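Side-chain contacts in RNA-dependent RNA Polymerase (PDB 6TZ0), which catalyses RNA-templated RNA synthesis inside a double-stranded RNA virus, serving both transcription and genome replication: residues A[669-674]-A[694-699]; A[155-158]-A[164-167]; A[1150-1155]-A[1181-1186]. One frame throughout, in Å; residues are numbered along the deposited sequence.

Contact 1. Residues A[669-674]-A[694-699]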
loop_
_atom_site.group_PDB
_atom_site.type_symbol
_atom_site.label_atom_id
_atom_site.label_comp_id
_atom_site.label_asym_id
_atom_site.label_seq_id
_atom_site.Cartn_x
_atom_site.Cartn_y
_atom_site.Cartn_z
ATOM N N ASN A 669 -10.458 20.259 32.097
ATOM C CA ASN A 669 -11.328 20.487 30.960
ATOM C C ASN A 669 -10.681 19.987 29.673
ATOM O O ASN A 669 -9.506 19.621 29.630
ATOM C CB ASN A 669 -11.690 21.966 30.850
ATOM C CG ASN A 669 -10.473 22.870 30.759
ATOM O OD1 ASN A 669 -9.333 22.424 30.858
ATOM N ND2 ASN A 669 -10.714 24.148 30.529
ATOM N N SER A 670 -11.462 19.985 28.606
ATOM C CA SER A 670 -10.949 19.770 27.269
ATOM C C SER A 670 -11.225 21.018 26.452
ATOM O O SER A 670 -12.310 21.597 26.529
ATOM C CB SER A 670 -11.590 18.566 26.595
ATOM O OG SER A 670 -12.930 18.826 26.244
ATOM N N CYS A 671 -10.230 21.441 25.687
ATOM C CA CYS A 671 -10.392 22.540 24.752
ATOM C C CYS A 671 -10.332 22.060 23.311
ATOM O O CYS A 671 -10.327 22.881 22.390
ATOM C CB CYS A 671 -9.331 23.603 25.021
ATOM S SG CYS A 671 -7.689 22.965 24.840
ATOM N N LEU A 672 -10.324 20.749 23.102
ATOM C CA LEU A 672 -10.143 20.154 21.787
ATOM C C LEU A 672 -11.437 20.260 20.995
ATOM O O LEU A 672 -12.489 19.804 21.451
ATOM C CB LEU A 672 -9.714 18.697 21.942
ATOM C CG LEU A 672 -9.195 17.860 20.774
ATOM C CD1 LEU A 672 -8.186 16.887 21.311
ATOM C CD2 LEU A 672 -10.296 17.087 20.101
ATOM N N THR A 673 -11.354 20.840 19.803
ATOM C CA THR A 673 -12.530 20.997 18.959
ATOM C C THR A 673 -12.680 19.852 17.961
ATOM O O THR A 673 -13.670 19.119 17.997
ATOM C CB THR A 673 -12.457 22.329 18.222
ATOM O OG1 THR A 673 -11.304 22.321 17.383
ATOM C CG2 THR A 673 -12.326 23.456 19.205
ATOM N N THR A 674 -11.710 19.694 17.061
ATOM C CA THR A 674 -11.711 18.604 16.095
ATOM C C THR A 674 -10.309 18.026 15.985
ATOM O O THR A 674 -9.314 18.694 16.268
ATOM C CB THR A 674 -12.171 19.036 14.684
ATOM O OG1 THR A 674 -11.340 20.094 14.199
ATOM C CG2 THR A 674 -13.633 19.472 14.648
ATOM N N HIS A 694 -2.325 25.090 25.903
ATOM C CA HIS A 694 -0.967 24.590 26.075
ATOM C C HIS A 694 -0.936 23.357 26.970
ATOM O O HIS A 694 -0.208 22.403 26.678
ATOM C CB HIS A 694 -0.069 25.695 26.625
ATOM C CG HIS A 694 1.357 25.280 26.814
ATOM N ND1 HIS A 694 2.204 25.022 25.758
ATOM C CD2 HIS A 694 2.092 25.103 27.936
ATOM C CE1 HIS A 694 3.395 24.688 26.222
ATOM N NE2 HIS A 694 3.354 24.732 27.541
ATOM N N ASP A 695 -1.750 23.339 28.033
ATOM C CA ASP A 695 -1.815 22.176 28.918
ATOM C C ASP A 695 -2.328 20.944 28.180
ATOM O O ASP A 695 -1.749 19.854 28.295
ATOM C CB ASP A 695 -2.710 22.500 30.115
ATOM C CG ASP A 695 -2.599 21.479 31.241
ATOM O OD1 ASP A 695 -1.791 20.532 31.153
ATOM O OD2 ASP A 695 -3.347 21.619 32.228
ATOM N N HIS A 696 -3.366 21.115 27.366
ATOM C CA HIS A 696 -3.970 19.975 26.690
ATOM C C HIS A 696 -3.075 19.461 25.565
ATOM O O HIS A 696 -2.970 18.243 25.355
ATOM C CB HIS A 696 -5.353 20.385 26.190
ATOM C CG HIS A 696 -6.227 19.242 25.787
ATOM N ND1 HIS A 696 -7.481 19.432 25.254
ATOM C CD2 HIS A 696 -6.032 17.907 25.819
ATOM C CE1 HIS A 696 -8.027 18.262 24.991
ATOM N NE2 HIS A 696 -7.166 17.319 25.320
ATOM N N ALA A 697 -2.369 20.365 24.876
ATOM C CA ALA A 697 -1.458 19.937 23.818
ATOM C C ALA A 697 -0.228 19.236 24.385
ATOM O O ALA A 697 0.237 18.239 23.816
ATOM C CB ALA A 697 -1.054 21.138 22.967
ATOM N N VAL A 698 0.295 19.720 25.515
ATOM C CA VAL A 698 1.418 19.052 26.165
ATOM C C VAL A 698 1.001 17.683 26.694
ATOM O O VAL A 698 1.775 16.718 26.620
ATOM C CB VAL A 698 2.000 19.971 27.258
ATOM C CG1 VAL A 698 2.950 19.241 28.179
ATOM C CG2 VAL A 698 2.758 21.096 26.606
ATOM N N SER A 699 -0.244 17.551 27.164
ATOM C CA SER A 699 -0.704 16.250 27.644
ATOM C C SER A 699 -0.871 15.251 26.501
ATOM O O SER A 699 -0.560 14.065 26.662
ATOM C CB SER A 699 -2.010 16.406 28.413
ATOM O OG SER A 699 -3.050 16.812 27.548
#

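Contact 2. Residues A[155-158]-A[164-167]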
loop_
_atom_site.group_PDB
_atom_site.type_symbol
_atom_site.label_atom_id
_atom_site.label_comp_id
_atom_site.label_asym_id
_atom_site.label_seq_id
_atom_site.Cartn_x
_atom_site.Cartn_y
_atom_site.Cartn_z
ATOM N N SER A 155 11.652 27.783 -23.833
ATOM C CA SER A 155 10.556 28.526 -23.218
ATOM C C SER A 155 11.052 29.804 -22.557
ATOM O O SER A 155 10.425 30.864 -22.701
ATOM C CB SER A 155 9.839 27.647 -22.202
ATOM O OG SER A 155 10.694 27.381 -21.111
ATOM N N LEU A 156 12.188 29.728 -21.852
ATOM C CA LEU A 156 12.759 30.921 -21.225
ATOM C C LEU A 156 13.198 31.953 -22.259
ATOM O O LEU A 156 13.026 33.162 -22.046
ATOM C CB LEU A 156 13.931 30.523 -20.337
ATOM C CG LEU A 156 13.692 29.829 -19.006
ATOM C CD1 LEU A 156 14.941 29.130 -18.585
ATOM C CD2 LEU A 156 13.368 30.875 -17.978
ATOM N N ASP A 157 13.743 31.495 -23.392
ATOM C CA ASP A 157 14.185 32.417 -24.437
ATOM C C ASP A 157 13.010 33.132 -25.084
ATOM O O ASP A 157 13.073 34.338 -25.335
ATOM C CB ASP A 157 14.983 31.681 -25.511
ATOM C CG ASP A 157 16.332 31.233 -25.030
ATOM O OD1 ASP A 157 16.857 31.834 -24.076
ATOM O OD2 ASP A 157 16.885 30.295 -25.635
ATOM N N VAL A 158 11.932 32.401 -25.372
ATOM C CA VAL A 158 10.792 33.027 -26.037
ATOM C C VAL A 158 10.041 33.944 -25.073
ATOM O O VAL A 158 9.542 35.004 -25.472
ATOM C CB VAL A 158 9.893 31.945 -26.661
ATOM C CG1 VAL A 158 8.618 32.520 -27.245
ATOM C CG2 VAL A 158 10.659 31.256 -27.752
ATOM N N ASN A 164 20.538 36.432 -22.409
ATOM C CA ASN A 164 21.456 36.693 -21.307
ATOM C C ASN A 164 20.715 36.637 -19.973
ATOM O O ASN A 164 20.364 37.671 -19.399
ATOM C CB ASN A 164 22.191 38.024 -21.501
ATOM C CG ASN A 164 21.271 39.161 -21.886
ATOM O OD1 ASN A 164 20.056 38.991 -21.970
ATOM N ND2 ASN A 164 21.848 40.333 -22.116
ATOM N N TYR A 165 20.503 35.421 -19.483
ATOM C CA TYR A 165 20.013 35.170 -18.135
ATOM C C TYR A 165 20.877 34.065 -17.535
ATOM O O TYR A 165 21.443 33.253 -18.276
ATOM C CB TYR A 165 18.511 34.810 -18.144
ATOM C CG TYR A 165 18.106 33.652 -19.013
ATOM C CD1 TYR A 165 18.108 32.354 -18.525
ATOM C CD2 TYR A 165 17.696 33.862 -20.316
ATOM C CE1 TYR A 165 17.736 31.305 -19.319
ATOM C CE2 TYR A 165 17.323 32.821 -21.111
ATOM C CZ TYR A 165 17.343 31.544 -20.611
ATOM O OH TYR A 165 16.978 30.496 -21.415
ATOM N N PRO A 166 21.044 34.038 -16.197
ATOM C CA PRO A 166 22.135 33.231 -15.603
ATOM C C PRO A 166 22.041 31.723 -15.778
ATOM O O PRO A 166 23.050 31.022 -15.594
ATOM C CB PRO A 166 22.055 33.599 -14.120
ATOM C CG PRO A 166 21.427 34.908 -14.089
ATOM C CD PRO A 166 20.446 34.929 -15.185
ATOM N N LEU A 167 20.869 31.197 -16.128
ATOM C CA LEU A 167 20.743 29.752 -16.262
ATOM C C LEU A 167 21.468 29.257 -17.508
ATOM O O LEU A 167 21.930 28.111 -17.549
ATOM C CB LEU A 167 19.267 29.353 -16.269
ATOM C CG LEU A 167 18.946 27.858 -16.155
ATOM C CD1 LEU A 167 19.448 27.304 -14.834
ATOM C CD2 LEU A 167 17.465 27.593 -16.301
#

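Contact 3. Residues A[1150-1155]-A[1181-1186]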
loop_
_atom_site.group_PDB
_atom_site.type_symbol
_atom_site.label_atom_id
_atom_site.label_comp_id
_atom_site.label_asym_id
_atom_site.label_seq_id
_atom_site.Cartn_x
_atom_site.Cartn_y
_atom_site.Cartn_z
ATOM N N PHE A 1150 -10.825 26.496 -6.547
ATOM C CA PHE A 1150 -11.720 27.374 -5.798
ATOM C C PHE A 1150 -12.954 27.797 -6.579
ATOM O O PHE A 1150 -13.869 28.372 -5.986
ATOM C CB PHE A 1150 -11.008 28.649 -5.334
ATOM C CG PHE A 1150 -10.165 28.473 -4.114
ATOM C CD1 PHE A 1150 -10.754 28.327 -2.872
ATOM C CD2 PHE A 1150 -8.789 28.518 -4.196
ATOM C CE1 PHE A 1150 -9.981 28.183 -1.742
ATOM C CE2 PHE A 1150 -8.012 28.380 -3.071
ATOM C CZ PHE A 1150 -8.610 28.214 -1.840
ATOM N N LEU A 1151 -13.005 27.535 -7.874
ATOM C CA LEU A 1151 -14.065 28.052 -8.721
ATOM C C LEU A 1151 -15.209 27.048 -8.832
ATOM O O LEU A 1151 -15.070 25.868 -8.512
ATOM C CB LEU A 1151 -13.512 28.399 -10.097
ATOM C CG LEU A 1151 -12.938 29.774 -10.418
ATOM C CD1 LEU A 1151 -14.057 30.764 -10.318
ATOM C CD2 LEU A 1151 -11.786 30.177 -9.515
ATOM N N SER A 1152 -16.352 27.534 -9.307
ATOM C CA SER A 1152 -17.584 26.760 -9.254
ATOM C C SER A 1152 -17.672 25.755 -10.392
ATOM O O SER A 1152 -17.275 26.033 -11.526
ATOM C CB SER A 1152 -18.798 27.683 -9.305
ATOM O OG SER A 1152 -18.920 28.290 -10.573
ATOM N N ASP A 1153 -18.221 24.585 -10.081
ATOM C CA ASP A 1153 -18.458 23.525 -11.047
ATOM C C ASP A 1153 -19.770 23.685 -11.796
ATOM O O ASP A 1153 -20.097 22.833 -12.627
ATOM C CB ASP A 1153 -18.462 22.165 -10.344
ATOM C CG ASP A 1153 -17.101 21.768 -9.832
ATOM O OD1 ASP A 1153 -16.090 22.189 -10.430
ATOM O OD2 ASP A 1153 -17.041 21.024 -8.831
ATOM N N ASN A 1154 -20.533 24.737 -11.522
ATOM C CA ASN A 1154 -21.888 24.827 -12.025
ATOM C C ASN A 1154 -21.938 25.834 -13.160
ATOM O O ASN A 1154 -21.514 26.984 -12.973
ATOM C CB ASN A 1154 -22.837 25.238 -10.908
ATOM C CG ASN A 1154 -24.287 24.945 -11.232
ATOM O OD1 ASN A 1154 -24.608 24.439 -12.301
ATOM N ND2 ASN A 1154 -25.172 25.252 -10.296
ATOM N N PRO A 1155 -22.424 25.453 -14.344
ATOM C CA PRO A 1155 -22.599 26.433 -15.426
ATOM C C PRO A 1155 -23.703 27.447 -15.183
ATOM O O PRO A 1155 -23.790 28.422 -15.938
ATOM C CB PRO A 1155 -22.925 25.553 -16.635
ATOM C CG PRO A 1155 -22.353 24.229 -16.300
ATOM C CD PRO A 1155 -22.542 24.074 -14.836
ATOM N N PHE A 1181 -22.771 27.194 -22.726
ATOM C CA PHE A 1181 -22.117 28.063 -23.711
ATOM C C PHE A 1181 -21.466 29.269 -23.051
ATOM O O PHE A 1181 -20.262 29.520 -23.224
ATOM C CB PHE A 1181 -23.124 28.561 -24.748
ATOM C CG PHE A 1181 -23.551 27.535 -25.748
ATOM C CD1 PHE A 1181 -22.944 26.295 -25.818
ATOM C CD2 PHE A 1181 -24.539 27.847 -26.662
ATOM C CE1 PHE A 1181 -23.344 25.376 -26.756
ATOM C CE2 PHE A 1181 -24.934 26.938 -27.605
ATOM C CZ PHE A 1181 -24.328 25.702 -27.657
ATOM N N SER A 1182 -22.245 29.993 -22.249
ATOM C CA SER A 1182 -21.742 31.182 -21.570
ATOM C C SER A 1182 -20.655 30.843 -20.554
ATOM O O SER A 1182 -19.647 31.549 -20.466
ATOM C CB SER A 1182 -22.906 31.903 -20.906
ATOM O OG SER A 1182 -23.486 31.086 -19.913
ATOM N N TYR A 1183 -20.815 29.738 -19.823
ATOM C CA TYR A 1183 -19.869 29.365 -18.774
ATOM C C TYR A 1183 -18.510 28.989 -19.347
ATOM O O TYR A 1183 -17.469 29.465 -18.872
ATOM C CB TYR A 1183 -20.455 28.209 -17.967
ATOM C CG TYR A 1183 -19.570 27.648 -16.886
ATOM C CD1 TYR A 1183 -19.326 28.361 -15.726
ATOM C CD2 TYR A 1183 -19.029 26.379 -17.003
ATOM C CE1 TYR A 1183 -18.539 27.845 -14.733
ATOM C CE2 TYR A 1183 -18.240 25.854 -16.017
ATOM C CZ TYR A 1183 -18.001 26.592 -14.884
ATOM O OH TYR A 1183 -17.213 26.070 -13.891
ATOM N N LEU A 1184 -18.507 28.143 -20.377
ATOM C CA LEU A 1184 -17.257 27.738 -21.003
ATOM C C LEU A 1184 -16.591 28.887 -21.745
ATOM O O LEU A 1184 -15.358 28.961 -21.768
ATOM C CB LEU A 1184 -17.507 26.558 -21.939
ATOM C CG LEU A 1184 -17.404 25.129 -21.403
ATOM C CD1 LEU A 1184 -18.417 24.811 -20.343
ATOM C CD2 LEU A 1184 -17.624 24.211 -22.558
ATOM N N HIS A 1185 -17.373 29.807 -22.327
ATOM C CA HIS A 1185 -16.749 30.966 -22.959
ATOM C C HIS A 1185 -16.129 31.907 -21.938
ATOM O O HIS A 1185 -15.076 32.497 -22.197
ATOM C CB HIS A 1185 -17.757 31.722 -23.813
ATOM C CG HIS A 1185 -17.177 32.914 -24.507
ATOM N ND1 HIS A 1185 -17.177 34.172 -23.947
ATOM C CD2 HIS A 1185 -16.556 33.037 -25.703
ATOM C CE1 HIS A 1185 -16.598 35.022 -24.774
ATOM N NE2 HIS A 1185 -16.210 34.358 -25.846
ATOM N N ILE A 1186 -16.767 32.074 -20.782
ATOM C CA ILE A 1186 -16.224 32.990 -19.791
ATOM C C ILE A 1186 -14.975 32.406 -19.139
ATOM O O ILE A 1186 -13.989 33.121 -18.937
ATOM C CB ILE A 1186 -17.311 33.378 -18.775
ATOM C CG1 ILE A 1186 -18.325 34.288 -19.461
ATOM C CG2 ILE A 1186 -16.734 34.113 -17.592
ATOM C CD1 ILE A 1186 -19.606 34.446 -18.712
#

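Contact 1. Residues A[669-674]-A[694-699]
H696 swings its imidazole out from helix 690-705, CG trans to N (chi1 -165°), to reach C671 and L672, where the chain enters strand 672-677. In C671 the SG lies between its own N and carbonyl carbon (chi1 60°), which brings the sulfur to the rim of the imidazole. C671 SG is nearly in the H696 ring plane, 4.6 Å from its centroid, a sulfur-aromatic contact made at the edge. Next to it the backbone donates a weak hydrogen bond, C671 N to H696 ND1, 3.4 Å long and fairly straight at 160°. Around CE1 the ring meets carbon: L672 CB lies 3.5 Å from H696 CE1 and L672 CD1 3.9 Å from the same atom, the leucine crossing the histidine at about a right angle. S670 CB touches CE1 at the exposed margin. Within helix 690-705, S699 OG donates to H696 O. F686 of strand 682-687 meets the imidazole with its plane inclined. The H696 contacts with C671 and L672 join the hairpin of strands 672-677 and 682-687, whose turn carries the magnesium-binding D680 and D681, the GDD turn of polymerase motif C, to the helix that follows. An accepting ND1 is consistent with a neutral imidazole protonated at NE2, although so long a bond is weak evidence.

Contact 2. Residues A[155-158]-A[164-167]
Along 155-158, L156 is the first residue to touch the other segment. It points toward 164-167, and the base of its side chain meets the phenol end of Y165. L156 CB lies 3.2 Å from Y165 OH and 3.6 Å from Y165 CZ, approaching the ring obliquely. Further out, L156 CD1 is 3.6 Å from Y165 CE1 and 3.7 Å from L167 CD2. L156 and L167 cross at about a right angle, and the L156 branch therefore touches both the aromatic rim and the first turn of helix 166-175.

D157 follows. Its CB leaves the helix beside the interface, yet with CG anti to the carbonyl carbon (chi1 -71°) the carboxylate reaches the tyrosine. Y165 OH donates to D157 OD1 at 3.0 Å. The acceptor lies at the ring edge, close to the ring plane, and also 3.2 Å from Y165 CE2; the hydroxyl, by contrast, meets OD1 from above the carboxylate, 58° out of its plane, and the two flat groups are themselves 58° apart. The other oxygen, OD2, forms a salt bridge with R168, one residue beyond the second segment, so the carboxylate grips the loop residue Y165 with one oxygen and R168 of helix 166-175 with the other. This pairing would probably favour a charged aspartate in a buried setting.

V158 continues the helix on a different face, against M779 and F783 of helix 774-786, while L156 also packs on I217 and M218 of helix 206-218. The whole is a pair of consecutive helices joined by a short linker in the N-terminal region: the end of helix 145-160 is tied across that linker to the beginning of helix 166-175 by a tyrosine–aspartate bond with leucines alongside.

Contact 3. Residues A[1150-1155]-A[1181-1186]
P1155 and Y1183 bring the two backbones nearest, with their CA atoms 5.2 Å apart, where an irregular loop entering a short 3-10 turn passes helix 1174-1188. Y1183 carries nearly all of the helix side of the contact. Its CG is anti to the backbone N (chi1 177°), which carries the ring away from the helix and alongside the loop, past P1155 and N1154 as far as S1152.

The loop lies along one face of that ring. P1155 CA sits over it, 3.9 Å from the Y1183 ring centroid and 24° off the normal, a CH-pi contact displaced toward the CG end. The proline ring extends the apolar contact down the side chain, with P1155 CB 3.9 Å from Y1183 CB. Over the same face but nearer the hydroxyl end, N1154 O approaches Y1183 CE1 to 3.6 Å; this carbonyl also accepts from S1157 OG. At the far end Y1183 OH donates a hydrogen bond to S1152 O, which lies at the ring edge near its plane. The modelled separation is very short, and its exact length is doubtful at this resolution. The phenol thus supplies a buried backbone carbonyl with a donor while its face is occupied by the next residues of the same loop. S1152 OG, only loosely beside the ring, is hydrogen-bonded to S1157 OG.

Around this pair, helix 1054-1062 contributes L1062, touching both Y1183 and I1186, and A1058, touching L1151. Y1141 of strand 1141-1142 packs on P1155 and L1184, and V1162 of strand 1162-1163 on S1182 and I1186, so helix 1174-1188 packs against both short strands and helix 1054-1062 in the C-terminal region.

How the contacts relate
The three contacts follow one another along the chain without overlap: contact 2 belongs to the N-terminal region, contact 1 to the polymerase domain and contact 3 to the C-terminal region. None touches another. Contacts 1 and 3 have the closest atoms, about 18 Å apart, although their centres lie 43 Å apart; contacts 2 and 3 have centres 36 Å apart, and contacts 1 and 2 are the most distant, with 52 Å between centres. Contact 1 alone is built on the strand hairpin bearing D680 and D681, though at the start of strand 672-677, away from the turn with D680 and D681. Each of the three holds an aromatic side chain by a polar atom together with carbon neighbours.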